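Local coordinates for rieske iron-sulfur protein soxF (Sulfolobus acidocaldarius, PDB 1JM1) that probably carries electrons in an archaeal respiratory chain, as a Rieske protein whose soluble domain holds a [2Fe-2S] cluster, at residues I60-Y65 against G73-I78. Numbering follows the deposited sequence.
Sequences IPNPYY and GQIQTI
Ile60 and Ile78 form an antiparallel hydrogen-bonded pair, with Ile78 N donating to Ile60 O at 2.8 Å and Ile60 N returning a bond to Ile78 O at 3.0 Å. One residue on, Pro61 faces Thr77 as a non-hydrogen-bonded pair, and where the strand gives out Asn62 N still reaches Gln76 O (3.0 Å), approaching from above the plane of that carbonyl.

The side-chain amide of Asn62 carries the polar contact onward. Its CG stands anti to the backbone N (chi1 175°), and ND2 donates to Ile75 O at 2.8 Å, the acceptor lying close to the amide plane. OD1 turns back to its own segment and accepts from Tyr64 N, an Asx turn laid over the type I turn of Asn62 to Tyr65; Asn168 ND2 is a second donor to it. An alanine at Asn62 would probably leave Ile75 O without this donor and Tyr64 N and Asn168 ND2 without their acceptor, the turn then being closed by the backbone bond from Tyr65 N to Asn62 O alone.

Strands 59-61 and 77-79 thus make a two-stranded antiparallel sheet, a hairpin with a long loop, and the bonds from Asn62 N and ND2 hold the two arms of that loop together just beyond the strands; Tyr64, about 11 Å from the cluster ligands Cys94 and His96 (side chain to side chain), anchors its hydroxyl on Pro147 O.

Apolar contact is made by Ile60 CG1, which meets Ile78 CB at 4.0 Å, and both side chains also rest on Phe88 of strand 87-91.

At the loop end the Tyr65 ring presents its edge to two carbonyls, Gln74 O lying 3.3 Å from CE1 and Ile75 O beside CD1. Gln76 runs alongside the ring, pointing the same way, its CG 3.6 Å from Tyr65 CE1. A water joins Tyr65 OH to Gln74 NE2, from which it accepts.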
ATOM      1  N   ILE A  60      12.126  -3.234  -1.423  1.00 11.50           N
ATOM      2  CA  ILE A  60      11.799  -2.350  -2.550  1.00 12.26           C
ATOM      3  C   ILE A  60      12.353  -0.964  -2.172  1.00 11.61           C
ATOM      4  O   ILE A  60      12.517  -0.624  -0.994  1.00 11.90           O
ATOM      5  CB  ILE A  60      10.346  -2.333  -2.896  1.00 13.42           C
ATOM      6  CG1 ILE A  60       9.486  -1.688  -1.811  1.00 13.66           C
ATOM      7  CG2 ILE A  60       9.824  -3.724  -3.218  1.00 15.08           C
ATOM      8  CD1 ILE A  60       8.000  -1.715  -2.023  1.00 15.80           C
ATOM      9  N   PRO A  61      12.591  -0.087  -3.168  1.00 11.22           N
ATOM     10  CA  PRO A  61      13.137   1.226  -2.831  1.00 10.85           C
ATOM     11  C   PRO A  61      12.083   2.132  -2.254  1.00 10.99           C
ATOM     12  O   PRO A  61      10.902   1.999  -2.534  1.00 11.71           O
ATOM     13  CB  PRO A  61      13.626   1.763  -4.207  1.00 11.69           C
ATOM     14  CG  PRO A  61      13.593   0.615  -5.169  1.00 15.79           C
ATOM     15  CD  PRO A  61      12.520  -0.318  -4.611  1.00 11.60           C
ATOM     16  N   ASN A  62      12.548   3.145  -1.476  1.00 10.78           N
ATOM     17  CA  ASN A  62      11.711   4.245  -1.123  1.00 11.30           C
ATOM     18  C   ASN A  62      11.959   5.375  -2.098  1.00 10.93           C
ATOM     19  O   ASN A  62      12.955   6.115  -1.945  1.00 11.43           O
ATOM     20  CB  ASN A  62      11.961   4.769   0.300  1.00 11.90           C
ATOM     21  CG  ASN A  62      11.147   5.997   0.569  1.00 11.54           C
ATOM     22  OD1 ASN A  62      10.148   6.261  -0.142  1.00 11.63           O
ATOM     23  ND2 ASN A  62      11.504   6.772   1.560  1.00 12.55           N
ATOM     24  N   PRO A  63      11.101   5.597  -3.106  1.00 11.03           N
ATOM     25  CA  PRO A  63      11.383   6.654  -4.098  1.00 11.21           C
ATOM     26  C   PRO A  63      11.291   8.057  -3.541  1.00 11.16           C
ATOM     27  O   PRO A  63      11.723   9.003  -4.205  1.00 12.66           O
ATOM     28  CB  PRO A  63      10.310   6.411  -5.174  1.00 11.82           C
ATOM     29  CG  PRO A  63       9.205   5.805  -4.434  1.00 13.04           C
ATOM     30  CD  PRO A  63       9.821   4.896  -3.376  1.00 11.72           C
ATOM     31  N   TYR A  64      10.728   8.223  -2.347  1.00 11.01           N
ATOM     32  CA  TYR A  64      10.584   9.523  -1.698  1.00 10.90           C
ATOM     33  C   TYR A  64      11.761   9.857  -0.761  1.00 11.87           C
ATOM     34  O   TYR A  64      11.685  10.890  -0.095  1.00 12.26           O
ATOM     35  CB  TYR A  64       9.263   9.605  -0.979  1.00 11.41           C
ATOM     36  CG  TYR A  64       8.053   9.682  -1.839  1.00 10.87           C
ATOM     37  CD1 TYR A  64       7.244   8.575  -2.090  1.00 10.65           C
ATOM     38  CD2 TYR A  64       7.646  10.889  -2.373  1.00 11.57           C
ATOM     39  CE1 TYR A  64       6.098   8.694  -2.860  1.00 10.93           C
ATOM     40  CE2 TYR A  64       6.481  11.026  -3.093  1.00 11.27           C
ATOM     41  CZ  TYR A  64       5.694   9.916  -3.341  1.00 10.34           C
ATOM     42  OH  TYR A  64       4.526  10.113  -4.023  1.00 11.10           O
ATOM     43  N   TYR A  65      12.833   9.065  -0.762  1.00 11.43           N
ATOM     44  CA  TYR A  65      13.987   9.410   0.101  1.00 11.38           C
ATOM     45  C   TYR A  65      14.410  10.844  -0.153  1.00 11.44           C
ATOM     46  O   TYR A  65      14.591  11.269  -1.302  1.00 12.24           O
ATOM     47  CB  TYR A  65      15.123   8.446  -0.229  1.00 12.36           C
ATOM     48  CG  TYR A  65      16.401   8.799   0.522  1.00 12.32           C
ATOM     49  CD1 TYR A  65      16.604   8.403   1.793  1.00 12.71           C
ATOM     50  CD2 TYR A  65      17.394   9.588  -0.017  1.00 17.24           C
ATOM     51  CE1 TYR A  65      17.768   8.709   2.498  1.00 12.50           C
ATOM     52  CE2 TYR A  65      18.567   9.874   0.662  1.00 18.65           C
ATOM     53  CZ  TYR A  65      18.729   9.404   1.918  1.00 13.75           C
ATOM     54  OH  TYR A  65      19.929   9.719   2.577  1.00 15.74           O
ATOM     55  N   GLY A  73      11.532  10.587   5.818  1.00 12.08           N
ATOM     56  CA  GLY A  73      12.211  10.916   4.589  1.00 12.12           C
ATOM     57  C   GLY A  73      13.592  10.305   4.450  1.00 11.96           C
ATOM     58  O   GLY A  73      14.181  10.355   3.370  1.00 13.33           O
ATOM     59  N   GLN A  74      14.134   9.749   5.528  1.00 11.91           N
ATOM     60  CA  GLN A  74      15.462   9.155   5.501  1.00 12.27           C
ATOM     61  C   GLN A  74      15.423   7.671   5.213  1.00 11.72           C
ATOM     62  O   GLN A  74      16.462   7.030   5.051  1.00 13.01           O
ATOM     63  CB  GLN A  74      16.189   9.456   6.806  1.00 11.94           C
ATOM     64  CG  GLN A  74      17.659   9.114   6.748  1.00 13.72           C
ATOM     65  CD  GLN A  74      18.447   9.693   7.900  1.00 12.72           C
ATOM     66  OE1 GLN A  74      17.829  10.011   8.958  1.00 13.54           O
ATOM     67  NE2 GLN A  74      19.759   9.782   7.756  1.00 13.20           N
ATOM     68  N   ILE A  75      14.246   7.072   5.143  1.00 11.48           N
ATOM     69  CA  ILE A  75      14.136   5.635   4.831  1.00 12.13           C
ATOM     70  C   ILE A  75      14.585   5.462   3.372  1.00 11.53           C
ATOM     71  O   ILE A  75      14.063   6.086   2.456  1.00 12.67           O
ATOM     72  CB  ILE A  75      12.699   5.153   5.039  1.00 12.59           C
ATOM     73  CG1 ILE A  75      12.329   5.236   6.521  1.00 14.47           C
ATOM     74  CG2 ILE A  75      12.523   3.759   4.492  1.00 14.98           C
ATOM     75  CD1 ILE A  75      10.839   4.994   6.782  1.00 17.01           C
ATOM     76  N   GLN A  76      15.610   4.592   3.169  1.00 11.66           N
ATOM     77  CA  GLN A  76      16.101   4.361   1.819  1.00 11.57           C
ATOM     78  C   GLN A  76      15.375   3.256   1.102  1.00 10.72           C
ATOM     79  O   GLN A  76      15.211   3.322  -0.140  1.00 11.41           O
ATOM     80  CB  GLN A  76      17.620   4.017   1.841  1.00 13.03           C
ATOM     81  CG  GLN A  76      18.428   5.207   2.268  1.00 17.10           C
ATOM     82  CD  GLN A  76      19.896   4.814   2.371  1.00 23.57           C
ATOM     83  OE1 GLN A  76      20.550   4.670   1.324  1.00 31.89           O
ATOM     84  NE2 GLN A  76      20.337   4.660   3.572  1.00 27.96           N
ATOM     85  N   THR A  77      14.985   2.218   1.817  1.00 11.06           N
ATOM     86  CA  THR A  77      14.330   1.050   1.275  1.00 11.09           C
ATOM     87  C   THR A  77      13.289   0.588   2.255  1.00 10.91           C
ATOM     88  O   THR A  77      13.337   0.897   3.442  1.00 11.83           O
ATOM     89  CB  THR A  77      15.266  -0.099   0.968  1.00 11.88           C
ATOM     90  OG1 THR A  77      15.672  -0.658   2.242  1.00 13.44           O
ATOM     91  CG2 THR A  77      16.497   0.323   0.134  1.00 13.68           C
ATOM     92  N   ILE A  78      12.306  -0.119   1.725  1.00 11.20           N
ATOM     93  CA  ILE A  78      11.220  -0.715   2.497  1.00 11.75           C
ATOM     94  C   ILE A  78      11.430  -2.217   2.493  1.00 11.34           C
ATOM     95  O   ILE A  78      11.439  -2.840   1.419  1.00 12.23           O
ATOM     96  CB  ILE A  78       9.858  -0.345   1.917  1.00 13.98           C
ATOM     97  CG1 ILE A  78       9.644   1.153   1.826  1.00 24.02           C
ATOM     98  CG2 ILE A  78       8.732  -1.033   2.742  1.00 15.74           C
ATOM     99  CD1 ILE A  78       9.727   1.857   2.993  1.00 39.88           C
TER
HETATM  100  O   HOH W   1      20.449   8.417   5.044  1.00 16.08           O